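Local coordinates for protein COG3291: FOG: PKD repeat (Clostridium thermocellum, PDB 1WMX) that probably binds cellulose chains as the family 30 carbohydrate-binding module of CelJ, a larger enzyme with likely cellulase activity, at residues G96-R105 and D118-V129. Sequence-based numbering, arbitrary orientation.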
ATOM      1  N   GLY B  96      23.367  12.087  -8.564  1.00 47.10           N
ATOM      2  CA  GLY B  96      23.114  11.241  -9.731  1.00 45.40           C
ATOM      3  C   GLY B  96      22.961   9.776  -9.325  1.00 43.77           C
ATOM      4  O   GLY B  96      23.588   9.295  -8.377  1.00 44.06           O
ATOM      5  N   GLY B  97      22.116   9.083 -10.054  1.00 43.16           N
ATOM      6  CA  GLY B  97      21.875   7.672  -9.795  1.00 42.24           C
ATOM      7  C   GLY B  97      20.842   7.466  -8.689  1.00 42.17           C
ATOM      8  O   GLY B  97      20.635   6.343  -8.219  1.00 41.71           O
ATOM      9  N   GLU B  98      20.200   8.550  -8.269  1.00 41.75           N
ATOM     10  CA  GLU B  98      19.158   8.457  -7.235  1.00 41.75           C
ATOM     11  C   GLU B  98      18.070   7.528  -7.763  1.00 41.31           C
ATOM     12  O   GLU B  98      17.777   7.519  -8.962  1.00 40.91           O
ATOM     13  CB  GLU B  98      18.526   9.833  -6.948  1.00 40.43           C
ATOM     14  CG  GLU B  98      19.462  10.837  -6.290  1.00 37.92           C
ATOM     15  CD  GLU B  98      20.343  11.562  -7.285  1.00 39.37           C
ATOM     16  OE1 GLU B  98      21.174  12.426  -6.863  1.00 38.52           O
ATOM     17  OE2 GLU B  98      20.242  11.298  -8.531  1.00 37.50           O
ATOM     18  N   ASP B  99      17.477   6.753  -6.878  1.00 41.42           N
ATOM     19  CA  ASP B  99      16.413   5.828  -7.282  1.00 41.29           C
ATOM     20  C   ASP B  99      15.398   5.666  -6.148  1.00 39.74           C
ATOM     21  O   ASP B  99      15.739   5.756  -4.966  1.00 39.37           O
ATOM     22  CB  ASP B  99      17.016   4.472  -7.639  1.00 44.10           C
ATOM     23  CG  ASP B  99      16.015   3.554  -8.308  1.00 46.76           C
ATOM     24  OD1 ASP B  99      15.263   4.015  -9.229  1.00 48.70           O
ATOM     25  OD2 ASP B  99      15.937   2.338  -7.941  1.00 50.13           O
ATOM     26  N   PHE B 100      14.153   5.431  -6.537  1.00 38.26           N
ATOM     27  CA  PHE B 100      13.055   5.258  -5.574  1.00 36.14           C
ATOM     28  C   PHE B 100      11.816   4.717  -6.294  1.00 35.96           C
ATOM     29  O   PHE B 100      11.774   4.632  -7.522  1.00 37.07           O
ATOM     30  CB  PHE B 100      12.733   6.607  -4.910  1.00 35.15           C
ATOM     31  CG  PHE B 100      12.546   7.741  -5.907  1.00 33.71           C
ATOM     32  CD1 PHE B 100      11.338   7.877  -6.589  1.00 33.39           C
ATOM     33  CD2 PHE B 100      13.582   8.647  -6.146  1.00 32.63           C
ATOM     34  CE1 PHE B 100      11.163   8.910  -7.515  1.00 32.70           C
ATOM     35  CE2 PHE B 100      13.412   9.683  -7.075  1.00 32.59           C
ATOM     36  CZ  PHE B 100      12.201   9.813  -7.760  1.00 32.80           C
ATOM     37  N   VAL B 101      10.814   4.350  -5.516  1.00 34.92           N
ATOM     38  CA  VAL B 101       9.573   3.803  -6.077  1.00 34.41           C
ATOM     39  C   VAL B 101       8.646   4.923  -6.541  1.00 33.91           C
ATOM     40  O   VAL B 101       8.522   5.961  -5.895  1.00 34.95           O
ATOM     41  CB  VAL B 101       8.841   2.971  -5.044  1.00 34.18           C
ATOM     42  CG1 VAL B 101       7.575   2.345  -5.634  1.00 35.44           C
ATOM     43  CG2 VAL B 101       9.727   1.851  -4.509  1.00 34.65           C
ATOM     44  N   ILE B 102       8.000   4.691  -7.666  1.00 33.15           N
ATOM     45  CA  ILE B 102       7.064   5.666  -8.238  1.00 33.72           C
ATOM     46  C   ILE B 102       5.874   4.915  -8.828  1.00 33.10           C
ATOM     47  O   ILE B 102       6.039   3.873  -9.470  1.00 32.81           O
ATOM     48  CB  ILE B 102       7.763   6.490  -9.333  1.00 32.78           C
ATOM     49  CG1 ILE B 102       6.810   7.536  -9.938  1.00 34.12           C
ATOM     50  CG2 ILE B 102       8.279   5.604 -10.470  1.00 34.33           C
ATOM     51  CD1 ILE B 102       7.507   8.587 -10.804  1.00 31.61           C
ATOM     52  N   GLY B 103       4.679   5.444  -8.603  1.00 32.25           N
ATOM     53  CA  GLY B 103       3.457   4.800  -9.120  1.00 30.73           C
ATOM     54  C   GLY B 103       2.203   5.616  -8.803  1.00 30.83           C
ATOM     55  O   GLY B 103       2.271   6.824  -8.574  1.00 29.99           O
ATOM     56  N   PHE B 104       1.068   4.920  -8.802  1.00 30.26           N
ATOM     57  CA  PHE B 104      -0.244   5.536  -8.519  1.00 29.49           C
ATOM     58  C   PHE B 104      -1.024   4.696  -7.500  1.00 29.75           C
ATOM     59  O   PHE B 104      -0.740   3.518  -7.287  1.00 26.67           O
ATOM     60  CB  PHE B 104      -1.072   5.638  -9.801  1.00 29.14           C
ATOM     61  CG  PHE B 104      -0.490   6.622 -10.801  1.00 29.96           C
ATOM     62  CD1 PHE B 104      -0.843   7.973 -10.742  1.00 30.44           C
ATOM     63  CD2 PHE B 104       0.401   6.177 -11.776  1.00 30.22           C
ATOM     64  CE1 PHE B 104      -0.297   8.881 -11.658  1.00 30.70           C
ATOM     65  CE2 PHE B 104       0.948   7.080 -12.689  1.00 29.88           C
ATOM     66  CZ  PHE B 104       0.600   8.434 -12.631  1.00 30.52           C
ATOM     67  N   ARG B 105      -1.999   5.337  -6.895  1.00 28.92           N
ATOM     68  CA  ARG B 105      -2.870   4.720  -5.882  1.00 29.80           C
ATOM     69  C   ARG B 105      -4.293   5.086  -6.230  1.00 29.72           C
ATOM     70  O   ARG B 105      -4.563   6.197  -6.694  1.00 29.68           O
ATOM     71  CB  ARG B 105      -2.455   5.292  -4.553  1.00 32.19           C
ATOM     72  CG  ARG B 105      -3.105   4.803  -3.275  1.00 32.76           C
ATOM     73  CD  ARG B 105      -2.522   5.732  -2.253  1.00 35.60           C
ATOM     74  NE  ARG B 105      -2.510   5.389  -0.855  1.00 37.37           N
ATOM     75  CZ  ARG B 105      -1.473   4.872  -0.190  1.00 36.47           C
ATOM     76  NH1 ARG B 105      -0.333   4.508  -0.805  1.00 36.75           N
ATOM     77  NH2 ARG B 105      -1.482   4.762   1.132  1.00 40.76           N
ATOM     78  N   ASP B 118      -2.133   0.285  -4.840  1.00 31.82           N
ATOM     79  CA  ASP B 118      -1.066   1.004  -5.554  1.00 34.47           C
ATOM     80  C   ASP B 118      -0.428   0.158  -6.660  1.00 36.30           C
ATOM     81  O   ASP B 118      -0.284  -1.055  -6.534  1.00 38.03           O
ATOM     82  CB  ASP B 118       0.063   1.377  -4.585  1.00 36.66           C
ATOM     83  CG  ASP B 118      -0.430   2.076  -3.339  1.00 38.21           C
ATOM     84  OD1 ASP B 118       0.345   2.187  -2.336  1.00 36.35           O
ATOM     85  OD2 ASP B 118      -1.610   2.544  -3.308  1.00 40.40           O
ATOM     86  N   VAL B 119      -0.064   0.829  -7.740  1.00 36.16           N
ATOM     87  CA  VAL B 119       0.661   0.199  -8.862  1.00 36.97           C
ATOM     88  C   VAL B 119       1.984   0.923  -8.877  1.00 37.47           C
ATOM     89  O   VAL B 119       2.022   2.158  -8.892  1.00 37.77           O
ATOM     90  CB  VAL B 119      -0.077   0.352 -10.200  1.00 37.04           C
ATOM     91  CG1 VAL B 119      -1.360  -0.478 -10.234  1.00 36.86           C
ATOM     92  CG2 VAL B 119      -0.445   1.810 -10.493  1.00 37.43           C
ATOM     93  N   THR B 120       3.074   0.174  -8.867  1.00 37.50           N
ATOM     94  CA  THR B 120       4.396   0.812  -8.793  1.00 37.53           C
ATOM     95  C   THR B 120       5.475   0.204  -9.688  1.00 38.64           C
ATOM     96  O   THR B 120       5.319  -0.864 -10.270  1.00 40.29           O
ATOM     97  CB  THR B 120       4.907   0.701  -7.371  1.00 37.06           C
ATOM     98  OG1 THR B 120       5.069  -0.676  -7.031  1.00 39.26           O
ATOM     99  CG2 THR B 120       3.944   1.327  -6.371  1.00 36.16           C
ATOM    100  N   THR B 121       6.563   0.944  -9.753  1.00 39.35           N
ATOM    101  CA  THR B 121       7.766   0.581 -10.510  1.00 39.80           C
ATOM    102  C   THR B 121       8.892   1.460  -9.987  1.00 40.14           C
ATOM    103  O   THR B 121       8.656   2.410  -9.237  1.00 41.54           O
ATOM    104  CB  THR B 121       7.557   0.809 -12.017  1.00 39.50           C
ATOM    105  OG1 THR B 121       8.755   0.486 -12.724  1.00 41.97           O
ATOM    106  CG2 THR B 121       7.192   2.254 -12.343  1.00 39.92           C
ATOM    107  N   VAL B 122      10.114   1.150 -10.361  1.00 39.85           N
ATOM    108  CA  VAL B 122      11.253   1.968  -9.920  1.00 39.07           C
ATOM    109  C   VAL B 122      11.569   2.945 -11.036  1.00 40.21           C
ATOM    110  O   VAL B 122      11.525   2.602 -12.220  1.00 39.66           O
ATOM    111  CB  VAL B 122      12.457   1.096  -9.603  1.00 39.35           C
ATOM    112  CG1 VAL B 122      12.148   0.133  -8.457  1.00 40.29           C
ATOM    113  CG2 VAL B 122      12.905   0.272 -10.810  1.00 39.73           C
ATOM    114  N   ILE B 123      11.882   4.161 -10.659  1.00 40.87           N
ATOM    115  CA  ILE B 123      12.151   5.200 -11.646  1.00 42.14           C
ATOM    116  C   ILE B 123      13.389   4.869 -12.513  1.00 42.66           C
ATOM    117  O   ILE B 123      13.481   5.299 -13.672  1.00 42.84           O
ATOM    118  CB  ILE B 123      12.352   6.543 -10.964  1.00 41.44           C
ATOM    119  CG1 ILE B 123      12.435   7.662 -12.006  1.00 42.37           C
ATOM    120  CG2 ILE B 123      13.618   6.566 -10.109  1.00 42.25           C
ATOM    121  CD1 ILE B 123      12.305   9.055 -11.420  1.00 43.52           C
ATOM    122  N   SER B 124      14.316   4.106 -11.954  1.00 42.58           N
ATOM    123  CA  SER B 124      15.549   3.729 -12.669  1.00 43.09           C
ATOM    124  C   SER B 124      15.234   2.961 -13.968  1.00 43.39           C
ATOM    125  O   SER B 124      16.044   2.938 -14.898  1.00 44.20           O
ATOM    126  CB  SER B 124      16.447   2.859 -11.779  1.00 42.26           C
ATOM    127  OG  SER B 124      15.732   1.745 -11.273  1.00 43.60           O
ATOM    128  N   ASN B 125      14.060   2.352 -14.008  1.00 43.26           N
ATOM    129  CA  ASN B 125      13.615   1.578 -15.177  1.00 43.44           C
ATOM    130  C   ASN B 125      13.247   2.476 -16.347  1.00 43.36           C
ATOM    131  O   ASN B 125      12.999   2.000 -17.457  1.00 43.32           O
ATOM    132  CB  ASN B 125      12.373   0.751 -14.842  1.00 45.06           C
ATOM    133  CG  ASN B 125      12.711  -0.470 -14.025  1.00 46.78           C
ATOM    134  OD1 ASN B 125      11.807  -1.196 -13.599  1.00 47.62           O
ATOM    135  ND2 ASN B 125      13.981  -0.727 -13.786  1.00 47.96           N
ATOM    136  N   TYR B 126      13.212   3.774 -16.112  1.00 43.18           N
ATOM    137  CA  TYR B 126      12.829   4.690 -17.183  1.00 42.97           C
ATOM    138  C   TYR B 126      13.806   5.853 -17.348  1.00 44.06           C
ATOM    139  O   TYR B 126      13.684   6.653 -18.280  1.00 45.53           O
ATOM    140  CB  TYR B 126      11.430   5.224 -16.900  1.00 41.75           C
ATOM    141  CG  TYR B 126      10.389   4.112 -16.994  1.00 41.62           C
ATOM    142  CD1 TYR B 126       9.921   3.696 -18.243  1.00 39.88           C
ATOM    143  CD2 TYR B 126       9.906   3.499 -15.838  1.00 40.81           C
ATOM    144  CE1 TYR B 126       8.979   2.670 -18.336  1.00 40.35           C
ATOM    145  CE2 TYR B 126       8.965   2.470 -15.929  1.00 41.89           C
ATOM    146  CZ  TYR B 126       8.500   2.055 -17.180  1.00 41.84           C
ATOM    147  OH  TYR B 126       7.580   1.051 -17.275  1.00 41.58           O
ATOM    148  N   VAL B 127      14.766   5.938 -16.456  1.00 44.33           N
ATOM    149  CA  VAL B 127      15.769   7.000 -16.523  1.00 44.10           C
ATOM    150  C   VAL B 127      16.928   6.684 -15.592  1.00 45.14           C
ATOM    151  O   VAL B 127      16.808   5.860 -14.685  1.00 45.24           O
ATOM    152  CB  VAL B 127      15.157   8.343 -16.097  1.00 44.35           C
ATOM    153  CG1 VAL B 127      14.769   8.346 -14.616  1.00 43.87           C
ATOM    154  CG2 VAL B 127      16.127   9.507 -16.325  1.00 43.86           C
ATOM    155  N   THR B 128      18.031   7.340 -15.856  1.00 44.36           N
ATOM    156  CA  THR B 128      19.234   7.238 -15.032  1.00 44.33           C
ATOM    157  C   THR B 128      19.527   8.663 -14.615  1.00 44.12           C
ATOM    158  O   THR B 128      20.200   9.406 -15.331  1.00 44.44           O
ATOM    159  CB  THR B 128      20.422   6.647 -15.810  1.00 45.57           C
ATOM    160  OG1 THR B 128      20.131   5.310 -16.226  1.00 45.66           O
ATOM    161  CG2 THR B 128      21.695   6.613 -14.952  1.00 42.70           C
ATOM    162  N   VAL B 129      19.002   9.027 -13.466  1.00 43.02           N
ATOM    163  CA  VAL B 129      19.135  10.393 -12.946  1.00 42.99           C
ATOM    164  C   VAL B 129      20.595  10.857 -12.873  1.00 42.47           C
ATOM    165  O   VAL B 129      21.474  10.150 -12.376  1.00 40.66           O
ATOM    166  CB  VAL B 129      18.523  10.500 -11.557  1.00 42.49           C
ATOM    167  CG1 VAL B 129      18.427  11.959 -11.109  1.00 41.07           C
ATOM    168  CG2 VAL B 129      17.117   9.900 -11.521  1.00 43.07           C
TER
HETATM  169  O   HOH W   1      18.896   6.916 -11.563  1.00 39.80           O
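Gly97 N donates a hydrogen bond to Val129 O at 2.6 Å, from above the carbonyl plane. The Glu98 chain, bent at chi2 (83°), brings OE2 against Val129 CG1 (3.2 Å), the side chains crossing at about a right angle, while OE1 accepts a hydrogen bond from Gly96 N; a water links Val129 N to Glu98 O. Asp99 receives Ser124 N on OD1 (2.9 Å), nearly in line with its C-O bond, at the 3-10 turn 123-125, and its OD2 forms a salt bridge with Arg163. A chi1 of 50° holds the Phe100 ring with one face over Ile123 CG2, a CH-pi contact 4.2 Å from the centroid, with Ile123 CD1 near CZ; Phe100 O also accepts a nearly straight bond from Ile123 N. From here the segments run as the antiparallel hairpin of 101-106 and 118-122, the latter an outermost strand, within this chain, of the five-stranded sheet in this beta-sandwich module. Val101 CG1 lies 3.6 Å from Thr120 CB. Ile102 and Thr121 exchange backbone bonds, and Ile102 CG2 reaches Ile123 CB; inward, Ile102 meets Leu87 and Phe89 of the opposing sheet. Gly103 CA comes to 4.1 Å from Thr120 CA and makes a CA-H...O contact with Val119 O, possible because glycine has no CB. Phe104 trades two backbone bonds with Val119 and rests CB on its CG2 (3.9 Å), the ring turning away toward Leu140 and Leu143. Arg105, extended alongside Asp118, ends in a salt bridge from NH1 to OD1 (2.9 Å), the guanidinium and carboxylate planes 27° apart.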